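Long-range contacts in glycoside hydrolase family 61 (PDB 5O2X), which probably cleaves cellulose chains oxidatively, as a copper-dependent lytic polysaccharide monooxygenase of Auxiliary Activity family 9: residues I30-T35 / A243-P248; V80-P85 / N136-V141; F112-V117 / S226-S231. All coordinates share one frame; numbering follows the deposited sequence.

Contact 1: I30-T35 / A243-P248. With MAN (alpha-D-mannopyranose), chain R; MAN (alpha-D-mannopyranose), chain Q.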
# COMPACT_ATOMS: atom_id res chain seq x y z
N ILE A 30 -13.91 -13.49 6.06
CA ILE A 30 -13.93 -12.55 4.94
C ILE A 30 -13.51 -11.19 5.46
O ILE A 30 -14.12 -10.65 6.41
CB ILE A 30 -15.32 -12.52 4.32
CG1 ILE A 30 -15.67 -13.88 3.72
CG2 ILE A 30 -15.37 -11.40 3.27
CD1 ILE A 30 -17.11 -13.99 3.28
N VAL A 31 -12.49 -10.62 4.82
CA VAL A 31 -11.91 -9.35 5.26
C VAL A 31 -11.67 -8.45 4.05
O VAL A 31 -11.81 -8.88 2.90
CB VAL A 31 -10.59 -9.56 6.04
CG1 VAL A 31 -10.86 -10.25 7.36
CG2 VAL A 31 -9.57 -10.33 5.23
N VAL A 32 -11.31 -7.19 4.34
CA VAL A 32 -11.09 -6.21 3.27
C VAL A 32 -9.73 -6.32 2.65
O VAL A 32 -9.51 -5.76 1.58
CB VAL A 32 -11.35 -4.78 3.79
CG1 VAL A 32 -12.77 -4.62 4.25
CG2 VAL A 32 -10.38 -4.38 4.87
N GLY A 33 -8.78 -7.01 3.30
CA GLY A 33 -7.46 -7.23 2.75
C GLY A 33 -7.41 -8.46 1.87
O GLY A 33 -8.04 -9.48 2.18
N TRP A 34 -6.66 -8.38 0.76
CA TRP A 34 -6.54 -9.52 -0.14
C TRP A 34 -5.84 -10.70 0.53
O TRP A 34 -4.99 -10.55 1.40
CB TRP A 34 -5.81 -9.10 -1.40
CG TRP A 34 -6.67 -8.28 -2.36
CD1 TRP A 34 -7.54 -7.28 -2.04
CD2 TRP A 34 -6.77 -8.50 -3.77
NE1 TRP A 34 -8.18 -6.86 -3.19
CE2 TRP A 34 -7.75 -7.61 -4.25
CE3 TRP A 34 -6.19 -9.41 -4.66
CZ2 TRP A 34 -8.18 -7.60 -5.57
CZ3 TRP A 34 -6.61 -9.38 -5.97
CH2 TRP A 34 -7.59 -8.51 -6.42
N THR A 35 -6.22 -11.90 0.09
CA THR A 35 -5.51 -13.10 0.52
C THR A 35 -4.18 -13.18 -0.21
O THR A 35 -4.17 -12.98 -1.41
CB THR A 35 -6.36 -14.33 0.20
OG1 THR A 35 -7.61 -14.21 0.91
CG2 THR A 35 -5.67 -15.63 0.56
N ALA A 243 -15.86 -2.56 12.37
CA ALA A 243 -16.76 -3.01 11.33
C ALA A 243 -16.19 -4.23 10.68
O ALA A 243 -15.02 -4.56 10.82
CB ALA A 243 -16.97 -1.90 10.30
N SER A 244 -17.01 -4.90 9.87
CA SER A 244 -16.61 -6.04 9.11
C SER A 244 -16.67 -5.73 7.64
O SER A 244 -17.44 -4.87 7.19
CB SER A 244 -17.55 -7.20 9.39
OG SER A 244 -17.42 -7.57 10.74
N ALA A 245 -15.87 -6.45 6.87
CA ALA A 245 -15.90 -6.33 5.43
C ALA A 245 -17.31 -6.66 4.91
O ALA A 245 -17.87 -7.70 5.26
CB ALA A 245 -14.91 -7.32 4.81
N THR A 246 -17.86 -5.77 4.08
CA THR A 246 -19.20 -5.92 3.55
C THR A 246 -19.14 -6.76 2.28
O THR A 246 -18.36 -6.47 1.38
CB THR A 246 -19.78 -4.55 3.21
OG1 THR A 246 -19.68 -3.73 4.38
CG2 THR A 246 -21.23 -4.66 2.77
N VAL A 247 -19.98 -7.81 2.23
CA VAL A 247 -20.00 -8.68 1.08
C VAL A 247 -21.01 -8.15 0.07
O VAL A 247 -22.04 -7.63 0.45
CB VAL A 247 -20.28 -10.13 1.45
CG1 VAL A 247 -19.22 -10.63 2.41
CG2 VAL A 247 -21.66 -10.30 1.94
N PRO A 248 -20.71 -8.25 -1.21
CA PRO A 248 -21.74 -8.01 -2.20
C PRO A 248 -22.92 -9.00 -2.02
O PRO A 248 -22.65 -10.19 -1.75
CB PRO A 248 -21.06 -8.33 -3.52
CG PRO A 248 -19.65 -8.36 -3.27
CD PRO A 248 -19.43 -8.62 -1.82
OXT PRO A 248 -24.09 -8.74 -2.13
C1 MAN R . -19.15 -2.44 4.21
C2 MAN R . -18.71 -1.95 5.57
C3 MAN R . -19.88 -1.70 6.48
C4 MAN R . -20.93 -0.83 5.78
C5 MAN R . -21.29 -1.38 4.40
C6 MAN R . -22.20 -0.42 3.64
O2 MAN R . -17.97 -0.73 5.34
O3 MAN R . -19.44 -1.10 7.68
O4 MAN R . -22.11 -0.79 6.57
O5 MAN R . -20.11 -1.58 3.61
O6 MAN R . -22.58 -0.96 2.39
C1 MAN Q . -18.29 -8.68 11.12
C2 MAN Q . -18.06 -8.96 12.57
C3 MAN Q . -16.64 -9.48 12.71
C4 MAN Q . -16.44 -10.77 11.90
C5 MAN Q . -16.79 -10.51 10.44
C6 MAN Q . -16.79 -11.79 9.62
O2 MAN Q . -19.04 -9.92 12.94
O3 MAN Q . -16.36 -9.79 14.07
O4 MAN Q . -15.07 -11.14 11.95
O5 MAN Q . -18.07 -9.88 10.37
O6 MAN Q . -17.80 -12.68 10.13
O HOH W 1 -14.09 -8.40 8.09
O HOH W 2 -16.96 -10.01 6.55
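Ala245 presses its methyl group onto the backbone between Val31 and Val32. Ala245 CB stands 3.5 Å from the carbonyl carbon Val31 C and also 3.5 Å from Val32 CG1, the second approach being closer than two carbons usually make. Val32 CG1 is placed there by its first torsion (chi1 -62°), which sets it anti to the carbonyl carbon, beside the backbone N. The buried Val32 also touches Tyr14 and Phe178, so the alanine methyl packs on the interior. This is the tight part of the contact. Toward solvent the fit opens: Ile30 CG2 and Val247 CG1 are 4.0 Å apart, the two side chains crossing at about a right angle, and both residues are exposed.

The 243-248 segment is the C-terminal end of the chain, leaving strand 241-243, which runs parallel to strand 12-15 at an edge of the beta sandwich. This tail probably belongs to the predicted linker that proves to be an integral part of the catalytic domain, and here it lies against the long loop that follows strand 12-15.

No direct hydrogen bond joins the two segments; two waters do the work instead. Both donate to Ile30 O. One, 2.8 Å from that oxygen, accepts from Ala245 N at 2.9 Å, and the other donates to Ala245 O at 2.8 Å. The amide and carbonyl of Ala245 are thereby tied to a single acceptor through two separate water bridges. Sugars follow on either side in sequence, with one mannose covalently attached to Ser244 OG and another to Thr246 OG1. Mannose is also hydrogen-bonded to Tyr14 OH and Ser68 OG, linking the glycosylated tail to strands 12-15 and 67-70.

Contact 2: V80-P85 / N136-V141. With NAG (2-acetamido-2-deoxy-beta-D-glucopyranose), chain C; MAN (alpha-D-mannopyranose), chain M.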
# COMPACT_ATOMS: atom_id res chain seq x y z
N VAL A 80 2.58 -4.72 11.54
CA VAL A 80 3.17 -5.51 12.62
C VAL A 80 4.22 -6.45 12.03
O VAL A 80 4.14 -6.82 10.86
CB VAL A 80 2.08 -6.34 13.35
CG1 VAL A 80 1.12 -5.43 14.06
CG2 VAL A 80 1.36 -7.30 12.44
N PRO A 81 5.22 -6.87 12.82
CA PRO A 81 5.45 -6.51 14.20
C PRO A 81 6.05 -5.10 14.36
O PRO A 81 6.63 -4.53 13.45
CB PRO A 81 6.46 -7.55 14.68
CG PRO A 81 7.27 -7.82 13.44
CD PRO A 81 6.24 -7.82 12.34
N VAL A 82 5.90 -4.56 15.56
CA VAL A 82 6.48 -3.28 15.92
C VAL A 82 7.91 -3.51 16.40
O VAL A 82 8.10 -4.33 17.33
CB VAL A 82 5.65 -2.60 17.01
CG1 VAL A 82 6.29 -1.31 17.48
CG2 VAL A 82 4.22 -2.35 16.58
N PRO A 83 8.93 -2.84 15.86
CA PRO A 83 8.91 -1.86 14.81
C PRO A 83 9.14 -2.49 13.45
O PRO A 83 9.86 -3.47 13.27
CB PRO A 83 10.10 -0.98 15.15
CG PRO A 83 11.11 -1.94 15.73
CD PRO A 83 10.27 -2.90 16.51
N TRP A 84 8.66 -1.80 12.41
CA TRP A 84 9.09 -2.07 11.05
C TRP A 84 10.61 -1.90 10.99
O TRP A 84 11.13 -0.94 11.53
CB TRP A 84 8.42 -1.06 10.09
CG TRP A 84 8.89 -1.22 8.68
CD1 TRP A 84 9.83 -0.46 8.05
CD2 TRP A 84 8.54 -2.26 7.77
NE1 TRP A 84 10.10 -0.96 6.80
CE2 TRP A 84 9.29 -2.06 6.61
CE3 TRP A 84 7.63 -3.33 7.81
CZ2 TRP A 84 9.19 -2.92 5.51
CZ3 TRP A 84 7.53 -4.15 6.72
CH2 TRP A 84 8.30 -3.96 5.60
N PRO A 85 11.34 -2.83 10.33
CA PRO A 85 12.79 -2.87 10.50
C PRO A 85 13.63 -2.15 9.46
O PRO A 85 14.84 -2.13 9.65
CB PRO A 85 13.10 -4.38 10.54
CG PRO A 85 12.05 -4.97 9.64
CD PRO A 85 10.82 -4.16 9.93
N ASN A 136 5.37 6.64 14.48
CA ASN A 136 3.94 6.67 14.75
C ASN A 136 3.37 5.29 15.02
O ASN A 136 2.31 4.90 14.53
CB ASN A 136 3.23 7.36 13.57
CG ASN A 136 3.58 8.84 13.49
OD1 ASN A 136 3.88 9.36 12.37
ND2 ASN A 136 3.53 9.51 14.56
N ASN A 137 4.10 4.53 15.86
CA ASN A 137 3.68 3.18 16.25
C ASN A 137 3.32 2.32 15.05
O ASN A 137 2.35 1.55 15.09
CB ASN A 137 2.57 3.14 17.30
CG ASN A 137 2.48 1.77 17.94
OD1 ASN A 137 3.51 1.15 18.23
ND2 ASN A 137 1.26 1.29 18.16
N ASN A 138 4.16 2.37 14.00
CA ASN A 138 4.02 1.47 12.89
C ASN A 138 2.78 1.72 12.04
O ASN A 138 2.18 0.80 11.49
CB ASN A 138 4.10 -0.02 13.31
CG ASN A 138 5.43 -0.67 13.05
OD1 ASN A 138 6.49 -0.03 13.16
ND2 ASN A 138 5.37 -1.94 12.69
N THR A 139 2.44 3.02 11.89
CA THR A 139 1.27 3.37 11.11
C THR A 139 1.65 4.32 9.99
O THR A 139 2.65 5.05 10.04
CB THR A 139 0.14 3.97 11.95
OG1 THR A 139 0.52 5.25 12.48
CG2 THR A 139 -0.28 3.03 13.07
N TRP A 140 0.76 4.36 8.99
CA TRP A 140 0.80 5.33 7.88
C TRP A 140 -0.61 5.76 7.63
O TRP A 140 -1.53 4.93 7.67
CB TRP A 140 1.40 4.72 6.62
CG TRP A 140 1.67 5.72 5.54
CD1 TRP A 140 0.92 5.96 4.41
CD2 TRP A 140 2.72 6.68 5.53
NE1 TRP A 140 1.46 6.98 3.69
CE2 TRP A 140 2.57 7.46 4.35
CE3 TRP A 140 3.79 6.96 6.39
CZ2 TRP A 140 3.45 8.50 4.01
CZ3 TRP A 140 4.66 7.96 6.05
CH2 TRP A 140 4.49 8.73 4.89
N VAL A 141 -0.82 7.06 7.32
CA VAL A 141 -2.13 7.62 7.02
C VAL A 141 -2.17 8.10 5.59
O VAL A 141 -1.29 8.84 5.17
CB VAL A 141 -2.44 8.79 7.98
CG1 VAL A 141 -3.79 9.44 7.64
CG2 VAL A 141 -2.45 8.28 9.41
C1 NAG C . 1.04 -0.05 18.70
C2 NAG C . 0.01 -0.10 19.79
C3 NAG C . -0.09 -1.54 20.28
C4 NAG C . -0.41 -2.49 19.16
C5 NAG C . 0.53 -2.28 17.98
C6 NAG C . 0.07 -2.99 16.75
C7 NAG C . -0.54 1.51 21.52
C8 NAG C . -0.02 2.38 22.62
N2 NAG C . 0.36 0.80 20.86
O3 NAG C . -1.08 -1.68 21.32
O4 NAG C . -0.30 -3.86 19.59
O5 NAG C . 0.57 -0.86 17.63
O6 NAG C . -1.26 -2.63 16.40
O7 NAG C . -1.75 1.49 21.23
C1 MAN M . -0.97 4.31 16.38
C2 MAN M . -1.97 3.18 16.46
C3 MAN M . -3.05 3.48 17.47
C4 MAN M . -2.48 3.88 18.81
C5 MAN M . -1.42 4.96 18.63
C6 MAN M . -0.68 5.27 19.90
O2 MAN M . -1.25 2.01 16.84
O3 MAN M . -3.91 2.35 17.64
O4 MAN M . -3.54 4.38 19.64
O5 MAN M . -0.45 4.62 17.65
O6 MAN M . 0.17 6.41 19.73
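Asn138 reaches into the bend of the 80-85 loop and meets it with every part of its side chain. Its CB starts against a methyl, Val82 CG2, at 4.0 Å. A chi1 of -101°, off a staggered position, brings Asn138 CG to 3.5 Å from Trp84 N. At the tip, OD1 accepts the backbone N-H of Trp84: Trp84 N to Asn138 OD1 measures 2.9 Å and the bond is nearly straight (165° at the hydrogen). The donor lies in the amide plane on a lone pair of OD1, which also sits 3.5 Å from Pro83 CA. ND2, the other branch, gives a weak, strongly bent hydrogen bond to Pro81 O at 3.0 Å, and hydrogen-bonds as well to the backbone oxygen of Trp79. The amide thus ties together both ends of a turn in which the peptide bonds before Pro81 and Pro83 are cis.

Next to it, Asn137 carries the N-linked sugar: its ND2 is bonded to C1 of the N-acetylglucosamine, and Asn137, Asn138 and Thr139 spell an Asn-X-Thr glycosylation sequon. Asn137 OD1 approaches Val82 CG1 at 3.8 Å, the side chains crossing at about a right angle, while Val82 CG2 lies 3.9 Å from the sugar C5. Asn137 ND2 keeps its N-H for O2 of a neighbouring mannose. The N-acetylglucosamine lies against Val80 and Val82, while the buried Asn138 bonds to the loop backbone.

Trp84 turns away to pack edge-to-face on Tyr174 and against helix 129-135, its side chain about 5 Å from the copper. Asn138 therefore fixes the backbone of a residue beside the copper site made by Xaa1 (4-methyl-histidine), His86 and Tyr174, the histidine-brace site of AA9 enzymes.

Contact 3: F112-V117 / S226-S231. With MAN (alpha-D-mannopyranose), chain I; MAN (alpha-D-mannopyranose), chain L; MAN (alpha-D-mannopyranose), chain K.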
# COMPACT_ATOMS: atom_id res chain seq x y z
N PHE A 112 -3.34 4.40 -10.05
CA PHE A 112 -2.89 5.78 -9.98
C PHE A 112 -2.41 6.06 -8.55
O PHE A 112 -2.98 5.57 -7.58
CB PHE A 112 -3.97 6.78 -10.45
CG PHE A 112 -5.31 6.67 -9.77
CD1 PHE A 112 -6.31 5.82 -10.30
CD2 PHE A 112 -5.62 7.42 -8.67
CE1 PHE A 112 -7.53 5.75 -9.71
CE2 PHE A 112 -6.87 7.36 -8.09
CZ PHE A 112 -7.84 6.52 -8.60
N LYS A 113 -1.32 6.83 -8.46
CA LYS A 113 -0.67 7.06 -7.18
C LYS A 113 -1.31 8.22 -6.44
O LYS A 113 -1.38 9.35 -6.98
CB LYS A 113 0.82 7.33 -7.41
CG LYS A 113 1.61 7.41 -6.12
CD LYS A 113 3.07 7.76 -6.32
CE LYS A 113 3.90 6.57 -6.79
NZ LYS A 113 5.23 7.04 -7.28
N ILE A 114 -1.77 7.97 -5.23
CA ILE A 114 -2.38 9.01 -4.41
C ILE A 114 -1.48 9.58 -3.31
O ILE A 114 -1.79 10.66 -2.83
CB ILE A 114 -3.76 8.58 -3.84
CG1 ILE A 114 -3.68 7.41 -2.88
CG2 ILE A 114 -4.74 8.33 -4.98
CD1 ILE A 114 -4.97 7.18 -2.09
N ASP A 115 -0.39 8.91 -2.96
CA ASP A 115 0.62 9.53 -2.11
C ASP A 115 1.93 8.82 -2.33
O ASP A 115 2.02 7.75 -2.96
CB ASP A 115 0.22 9.63 -0.61
CG ASP A 115 0.49 8.42 0.24
OD1 ASP A 115 0.65 7.32 -0.33
OD2 ASP A 115 0.52 8.57 1.49
N GLY A 116 3.01 9.45 -1.83
CA GLY A 116 4.32 8.85 -1.94
C GLY A 116 5.33 9.72 -1.26
O GLY A 116 5.49 10.90 -1.60
N VAL A 117 6.04 9.13 -0.28
CA VAL A 117 7.10 9.82 0.46
C VAL A 117 8.35 8.99 0.40
O VAL A 117 8.29 7.74 0.59
CB VAL A 117 6.67 10.06 1.93
CG1 VAL A 117 7.78 10.74 2.73
CG2 VAL A 117 5.42 10.94 1.97
N SER A 226 -1.94 15.05 -9.86
CA SER A 226 -1.89 16.47 -9.62
C SER A 226 -3.01 16.93 -8.69
O SER A 226 -4.14 16.53 -8.79
CB SER A 226 -2.01 17.24 -10.92
OG SER A 226 -1.96 18.60 -10.58
N GLY A 227 -2.66 17.84 -7.80
CA GLY A 227 -3.59 18.44 -6.86
C GLY A 227 -3.66 17.73 -5.52
O GLY A 227 -4.30 18.25 -4.60
N LEU A 228 -3.02 16.57 -5.39
CA LEU A 228 -2.97 15.86 -4.12
C LEU A 228 -1.65 16.18 -3.41
O LEU A 228 -0.61 16.21 -4.05
CB LEU A 228 -3.05 14.36 -4.35
CG LEU A 228 -4.24 13.86 -5.13
CD1 LEU A 228 -4.20 12.33 -5.18
CD2 LEU A 228 -5.56 14.41 -4.60
N PRO A 229 -1.69 16.35 -2.10
CA PRO A 229 -0.43 16.45 -1.36
C PRO A 229 0.30 15.11 -1.45
O PRO A 229 -0.35 14.07 -1.41
CB PRO A 229 -0.91 16.78 0.06
CG PRO A 229 -2.23 16.14 0.16
CD PRO A 229 -2.84 16.27 -1.20
N THR A 230 1.61 15.12 -1.50
CA THR A 230 2.30 13.83 -1.59
C THR A 230 2.25 13.04 -0.29
O THR A 230 2.49 11.83 -0.30
CB THR A 230 3.73 13.94 -2.10
OG1 THR A 230 4.46 14.70 -1.14
CG2 THR A 230 3.78 14.60 -3.48
N SER A 231 1.90 13.71 0.81
CA SER A 231 1.44 13.03 2.01
C SER A 231 0.55 13.98 2.77
O SER A 231 0.76 15.21 2.69
CB SER A 231 2.61 12.55 2.89
OG SER A 231 3.45 13.64 3.32
C1 MAN I . 5.75 14.22 -0.82
C2 MAN I . 5.97 14.89 0.52
C3 MAN I . 6.06 16.43 0.37
C4 MAN I . 7.14 16.71 -0.70
C5 MAN I . 6.77 16.06 -2.03
C6 MAN I . 7.78 16.34 -3.16
O2 MAN I . 7.19 14.32 1.05
O3 MAN I . 6.40 17.06 1.60
O4 MAN I . 7.24 18.12 -0.91
O5 MAN I . 6.67 14.65 -1.79
O6 MAN I . 8.98 15.57 -3.03
C1 MAN L . 3.22 14.03 4.66
C2 MAN L . 3.63 15.49 4.81
C3 MAN L . 5.13 15.66 4.65
C4 MAN L . 5.88 14.76 5.61
C5 MAN L . 5.40 13.32 5.42
C6 MAN L . 5.99 12.39 6.46
O2 MAN L . 3.19 15.97 6.08
O3 MAN L . 5.52 17.04 4.83
O4 MAN L . 7.28 14.77 5.39
O5 MAN L . 3.98 13.23 5.56
O6 MAN L . 5.67 12.79 7.81
C1 MAN K . -1.85 19.54 -11.61
C2 MAN K . -1.50 20.86 -10.95
C3 MAN K . -2.67 21.24 -10.04
C4 MAN K . -3.98 21.28 -10.80
C5 MAN K . -4.15 20.00 -11.66
C6 MAN K . -5.28 20.00 -12.66
O2 MAN K . -1.17 21.84 -11.96
O3 MAN K . -2.41 22.54 -9.49
O4 MAN K . -5.03 21.42 -9.83
O5 MAN K . -3.01 19.61 -12.40
O6 MAN K . -5.07 20.97 -13.69
O HOH W 3 -2.46 12.43 -0.93
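Leu228 holds CG anti to its carbonyl carbon (chi1 -56°) and extends CD1 anti to CA (chi2 -176°), which lays that methyl on the backbone and side chain of Ile114. Leu228 CD1 is 3.8 Å from Ile114 O and 4.0 Å from Ile114 CB, with the two side chains crossing obliquely.

Two residues further along each segment, the link turns polar. Gly116 N donates to Thr230 O at 2.9 Å in an almost straight bond (168°). The same oxygen comes within 3.2 Å of Asp115 CB. Between the apolar and polar points, a water donates to both Ile114 O and Pro229 O, at 2.7 Å each, and so spans two acceptors that could not bond to each other. Beyond, Val117 CG2 fits against Ser231 CB at 3.4 Å.

Ile114 and Asp115 together face Asp92 on strand 90-96, a classic beta bulge in strand 110-121. The carboxylate of Asp115 has its polar partners outside the 226-231 segment: OD2 accepts from Trp140 NE1, while OD1 lies near Asp92 OD2, a closeness of like charges that may raise the pKa of one of them.

Mannoses are bonded to Ser226 OG, Thr230 OG1 and Ser231 OG, and the one on Thr230 brings its C1 within 3.4 Å of Gly116 O. Attachment of this O-glycosylated segment to the strand thus rests on backbone polar groups, with one direct hydrogen bond and one bridging water, and on a few methyl contacts, with no ion pair across the two segments.

In the fold
Contacts 1 and 3 both bind the glycosylated C-terminal region, 226-248, to the body of the domain, yet at places 26 Å apart between centres. Contact 3 is largely buried; contacts 1 and 2 are only partly so. Contacts 1 and 2 lie by the two outermost strands of the same five-stranded sheet, 241-243 and 139-143. Contacts 2 and 3 touch where Trp140 CZ2 packs 3.7 Å from Val117 CG2, which joins that sheet to strand 110-121 of the other. Water mediates all the polar links of contact 1, shares them with a direct backbone bond in contact 3, and gives way to a side-chain amide in contact 2, nearest the copper.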